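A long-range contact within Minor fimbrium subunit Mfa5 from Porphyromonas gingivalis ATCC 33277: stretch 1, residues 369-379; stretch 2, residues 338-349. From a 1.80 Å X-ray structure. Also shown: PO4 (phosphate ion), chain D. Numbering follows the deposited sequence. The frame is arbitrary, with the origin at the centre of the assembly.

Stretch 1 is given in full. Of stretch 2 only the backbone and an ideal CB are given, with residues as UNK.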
# COMPACT_ATOMS: atom_id res chain seq x y z
N ALA A 369 4.23 -36.11 -27.03
CA ALA A 369 3.62 -34.86 -27.46
C ALA A 369 2.13 -34.78 -27.11
O ALA A 369 1.64 -33.72 -26.70
CB ALA A 369 3.81 -34.66 -28.96
N LEU A 370 1.37 -35.88 -27.29
CA LEU A 370 -0.06 -35.81 -26.96
C LEU A 370 -0.26 -35.36 -25.52
O LEU A 370 -1.12 -34.51 -25.22
CB LEU A 370 -0.72 -37.18 -27.16
CG LEU A 370 -2.14 -37.38 -26.64
CD1 LEU A 370 -3.08 -36.38 -27.28
CD2 LEU A 370 -2.60 -38.77 -26.89
N ALA A 371 0.52 -35.92 -24.61
CA ALA A 371 0.36 -35.60 -23.20
C ALA A 371 0.77 -34.17 -22.91
O ALA A 371 0.03 -33.43 -22.25
CB ALA A 371 1.20 -36.56 -22.35
N ASN A 372 1.98 -33.78 -23.34
CA ASN A 372 2.44 -32.44 -23.02
C ASN A 372 1.57 -31.38 -23.70
O ASN A 372 1.26 -30.34 -23.10
CB ASN A 372 3.90 -32.29 -23.44
CG ASN A 372 4.84 -33.08 -22.55
OD1 ASN A 372 4.41 -33.72 -21.60
ND2 ASN A 372 6.13 -33.04 -22.87
N ASN A 373 1.21 -31.61 -24.97
CA ASN A 373 0.42 -30.63 -25.70
C ASN A 373 -0.99 -30.55 -25.15
O ASN A 373 -1.58 -29.46 -25.13
CB ASN A 373 0.43 -30.97 -27.19
CG ASN A 373 1.80 -30.73 -27.81
OD1 ASN A 373 2.73 -30.32 -27.11
ND2 ASN A 373 1.92 -30.98 -29.10
N SER A 374 -1.56 -31.68 -24.70
CA SER A 374 -2.85 -31.62 -24.01
C SER A 374 -2.75 -30.76 -22.76
O SER A 374 -3.61 -29.91 -22.50
CB SER A 374 -3.34 -33.02 -23.66
OG SER A 374 -3.75 -33.69 -24.82
N LEU A 375 -1.69 -30.95 -21.96
CA LEU A 375 -1.51 -30.13 -20.76
C LEU A 375 -1.23 -28.67 -21.11
O LEU A 375 -1.64 -27.78 -20.37
CB LEU A 375 -0.40 -30.71 -19.89
CG LEU A 375 -0.76 -32.07 -19.23
CD1 LEU A 375 0.49 -32.62 -18.56
CD2 LEU A 375 -1.87 -31.91 -18.22
N LYS A 376 -0.56 -28.39 -22.22
CA LYS A 376 -0.36 -27.00 -22.60
C LYS A 376 -1.69 -26.31 -22.88
O LYS A 376 -1.89 -25.16 -22.49
CB LYS A 376 0.54 -26.90 -23.83
CG LYS A 376 1.98 -27.14 -23.56
CD LYS A 376 2.82 -27.04 -24.88
CE LYS A 376 4.21 -27.57 -24.67
NZ LYS A 376 5.00 -27.32 -25.90
N LEU A 377 -2.62 -27.00 -23.55
CA LEU A 377 -3.91 -26.40 -23.88
C LEU A 377 -4.83 -26.31 -22.66
O LEU A 377 -5.76 -25.50 -22.65
CB LEU A 377 -4.58 -27.19 -25.00
CG LEU A 377 -3.94 -27.06 -26.38
CD1 LEU A 377 -4.81 -27.76 -27.44
CD2 LEU A 377 -3.71 -25.64 -26.79
N THR A 378 -4.63 -27.20 -21.68
CA THR A 378 -5.39 -27.19 -20.44
C THR A 378 -5.00 -25.99 -19.59
O THR A 378 -5.87 -25.37 -18.96
CB THR A 378 -5.12 -28.50 -19.67
OG1 THR A 378 -5.44 -29.64 -20.47
CG2 THR A 378 -5.94 -28.55 -18.41
N ALA A 379 -3.72 -25.61 -19.63
CA ALA A 379 -3.25 -24.46 -18.87
C ALA A 379 -3.77 -23.16 -19.47
O ALA A 379 -4.27 -23.11 -20.60
CB ALA A 379 -1.72 -24.42 -18.86
N UNK A 338 -14.70 -40.98 -27.98
CA UNK A 338 -14.48 -40.00 -26.92
C UNK A 338 -12.97 -39.87 -26.69
O UNK A 338 -12.22 -40.84 -26.79
CB UNK A 338 -15.20 -40.41 -25.63
N UNK A 339 -12.54 -38.65 -26.39
CA UNK A 339 -11.13 -38.27 -26.32
C UNK A 339 -10.93 -37.57 -24.98
O UNK A 339 -11.06 -36.34 -24.89
CB UNK A 339 -10.72 -37.37 -27.49
N UNK A 340 -10.64 -38.32 -23.92
CA UNK A 340 -10.56 -37.69 -22.59
C UNK A 340 -9.59 -36.53 -22.47
O UNK A 340 -9.87 -35.60 -21.69
CB UNK A 340 -10.17 -38.75 -21.56
N UNK A 341 -8.48 -36.51 -23.21
CA UNK A 341 -7.60 -35.36 -23.13
C UNK A 341 -8.34 -34.08 -23.56
O UNK A 341 -8.17 -33.03 -22.94
CB UNK A 341 -6.36 -35.58 -24.00
N UNK A 342 -9.14 -34.17 -24.62
CA UNK A 342 -9.93 -33.03 -25.07
C UNK A 342 -11.04 -32.71 -24.07
O UNK A 342 -11.35 -31.55 -23.85
CB UNK A 342 -10.53 -33.31 -26.45
N UNK A 343 -11.66 -33.72 -23.45
CA UNK A 343 -12.67 -33.42 -22.44
C UNK A 343 -12.07 -32.64 -21.26
O UNK A 343 -12.73 -31.77 -20.68
CB UNK A 343 -13.31 -34.72 -21.94
N UNK A 344 -10.84 -32.96 -20.89
CA UNK A 344 -10.18 -32.24 -19.81
C UNK A 344 -9.84 -30.81 -20.21
O UNK A 344 -9.96 -29.89 -19.39
CB UNK A 344 -8.91 -32.98 -19.38
N UNK A 345 -9.36 -30.60 -21.44
CA UNK A 345 -9.18 -29.23 -21.92
C UNK A 345 -10.51 -28.48 -21.85
O UNK A 345 -10.57 -27.31 -21.45
CB UNK A 345 -8.63 -29.22 -23.35
N UNK A 346 -11.61 -29.16 -22.24
CA UNK A 346 -12.95 -28.58 -22.23
C UNK A 346 -13.35 -28.16 -20.82
O UNK A 346 -13.88 -27.05 -20.61
CB UNK A 346 -13.97 -29.57 -22.79
N UNK A 347 -13.08 -29.02 -19.84
CA UNK A 347 -13.42 -28.74 -18.46
C UNK A 347 -12.59 -27.58 -17.93
O UNK A 347 -13.11 -26.72 -17.20
CB UNK A 347 -13.21 -29.98 -17.59
N UNK A 348 -11.32 -27.53 -18.30
CA UNK A 348 -10.50 -26.39 -17.90
C UNK A 348 -11.04 -25.10 -18.50
O UNK A 348 -10.90 -24.05 -17.88
CB UNK A 348 -9.04 -26.60 -18.32
N UNK A 349 -11.63 -25.15 -19.69
CA UNK A 349 -12.17 -23.93 -20.29
C UNK A 349 -13.27 -23.33 -19.42
O UNK A 349 -13.38 -22.10 -19.30
CB UNK A 349 -12.71 -24.22 -21.69
P PO4 D . 6.34 -30.96 -26.42
O1 PO4 D . 6.70 -30.46 -25.04
O2 PO4 D . 5.33 -30.04 -27.06
O3 PO4 D . 7.55 -30.96 -27.33
O4 PO4 D . 5.77 -32.35 -26.34

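The two helices run nearly parallel, their N-to-C directions 16° apart and their axes 9.0 Å apart at closest approach.

Position 338 lies out of reach of stretch 1, so many residues would do; it is Tyr338. At position 339, phi/psi of -129/87 is not helical, and CB has nothing of stretch 1 within 5.5 Å. CA-to-CB points sideways, so only a long side chain could reach Leu370, whose methyls offer an apolar surface; Leu, Met or an aromatic would serve. The residue is Phe339, at the N-cap position, with chi1 t; the edge of its ring meets Leu370, CZ lying 3.7 Å from Leu370 CD1.

Position 340 is also out of reach; its phi of -56, in the first turn, suits proline among others, and Pro340 is found.

Position 341 points toward stretch 1, and its ideal CB is already 3.3 Å from Ser374 OG, with Leu370 CD1 at 4.7 Å. So close an approach favours Ala, Ser or Cys. Ser374 OG donates to Leu370 O (2.8 Å), so its proton is already spent within its own helix. Cys341 fits: its CB packs against the hydroxyl, and its SG lies 4.3 Å from Leu370 CD1.

Position 342 points away and 343 is out of reach; any helix-compatible residue would do, and they are Asn342 and Ala343.

At 344 the ideal CB points sideways, 4.9 Å from Thr378 OG1. Ala or another small residue would suit, and Ala344 leaves its carbonyl O 4.3 Å from Thr378 CG2.

Position 345 sits where the backbones come closest, its CA 4.6 Å from Thr378 CA. CB points sideways, near Thr378 OG1, Leu377 O and Ser374 O. Thr378 OG1 donates to Ser374 O (2.7 Å), so an apolar side chain need not supply that carbonyl with a partner; Val, Ile or Leu is plausible. Ile345, with chi1 m and chi2 t, places CG1 3.4 Å from Thr378 OG1 and CD1 3.8 Å from Leu377 CB. Nearby, a water donates to both Cys341 O (2.9 Å) and Thr378 OG1 (3.0 Å), linking the helices without a direct hydrogen bond.

Position 346 is out of reach and 347 points sideways; stretch 1 limits neither, and polar or apolar residues would serve. They are Asn346 and Glu347.

Position 348 points toward it, with the ideal CB 3.5 Å from Thr378 O. Ala or Gly is the natural reading; Ala348 also brings CB within 3.7 Å of Thr378 CG2.

Position 349, sideways and free of contact, is open to many residues; it is Gln349.

Stretch 2 338-349: YFPCNAAINEAQ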
# COMPACT_ATOMS: atom_id res chain seq x y z
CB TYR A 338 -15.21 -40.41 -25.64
CG TYR A 338 -16.72 -40.50 -25.84
CD1 TYR A 338 -17.54 -39.37 -25.77
CD2 TYR A 338 -17.33 -41.73 -26.11
CE1 TYR A 338 -18.90 -39.46 -25.99
CE2 TYR A 338 -18.70 -41.83 -26.29
CZ TYR A 338 -19.47 -40.70 -26.26
OH TYR A 338 -20.83 -40.80 -26.45
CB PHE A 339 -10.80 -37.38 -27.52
CG PHE A 339 -9.36 -36.93 -27.60
CD1 PHE A 339 -8.34 -37.61 -26.96
CD2 PHE A 339 -9.06 -35.81 -28.34
CE1 PHE A 339 -7.04 -37.17 -27.04
CE2 PHE A 339 -7.77 -35.36 -28.45
CZ PHE A 339 -6.74 -36.03 -27.79
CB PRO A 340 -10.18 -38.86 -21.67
CG PRO A 340 -10.96 -39.99 -22.26
CD PRO A 340 -10.81 -39.79 -23.79
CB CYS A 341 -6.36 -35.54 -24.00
SG CYS A 341 -5.08 -36.66 -23.44
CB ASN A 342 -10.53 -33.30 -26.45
CG ASN A 342 -9.80 -32.56 -27.58
OD1 ASN A 342 -8.73 -31.98 -27.37
ND2 ASN A 342 -10.37 -32.60 -28.76
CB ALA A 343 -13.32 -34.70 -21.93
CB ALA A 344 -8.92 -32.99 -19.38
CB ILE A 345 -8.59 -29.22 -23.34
CG1 ILE A 345 -7.22 -29.91 -23.38
CG2 ILE A 345 -8.56 -27.78 -23.83
CD1 ILE A 345 -6.75 -30.28 -24.77
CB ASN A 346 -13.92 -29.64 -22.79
CG ASN A 346 -15.16 -29.08 -23.46
OD1 ASN A 346 -15.73 -29.73 -24.35
ND2 ASN A 346 -15.62 -27.94 -23.00
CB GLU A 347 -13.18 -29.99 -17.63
CG GLU A 347 -13.70 -29.90 -16.22
CD GLU A 347 -15.21 -29.91 -16.16
OE1 GLU A 347 -15.84 -30.50 -17.07
OE2 GLU A 347 -15.78 -29.35 -15.20
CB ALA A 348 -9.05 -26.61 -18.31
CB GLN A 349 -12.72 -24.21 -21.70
CG GLN A 349 -13.07 -22.92 -22.45
CD GLN A 349 -11.87 -21.99 -22.63
OE1 GLN A 349 -10.83 -22.39 -23.14
NE2 GLN A 349 -12.01 -20.76 -22.20
O HOH W 1 -5.96 -32.55 -21.14
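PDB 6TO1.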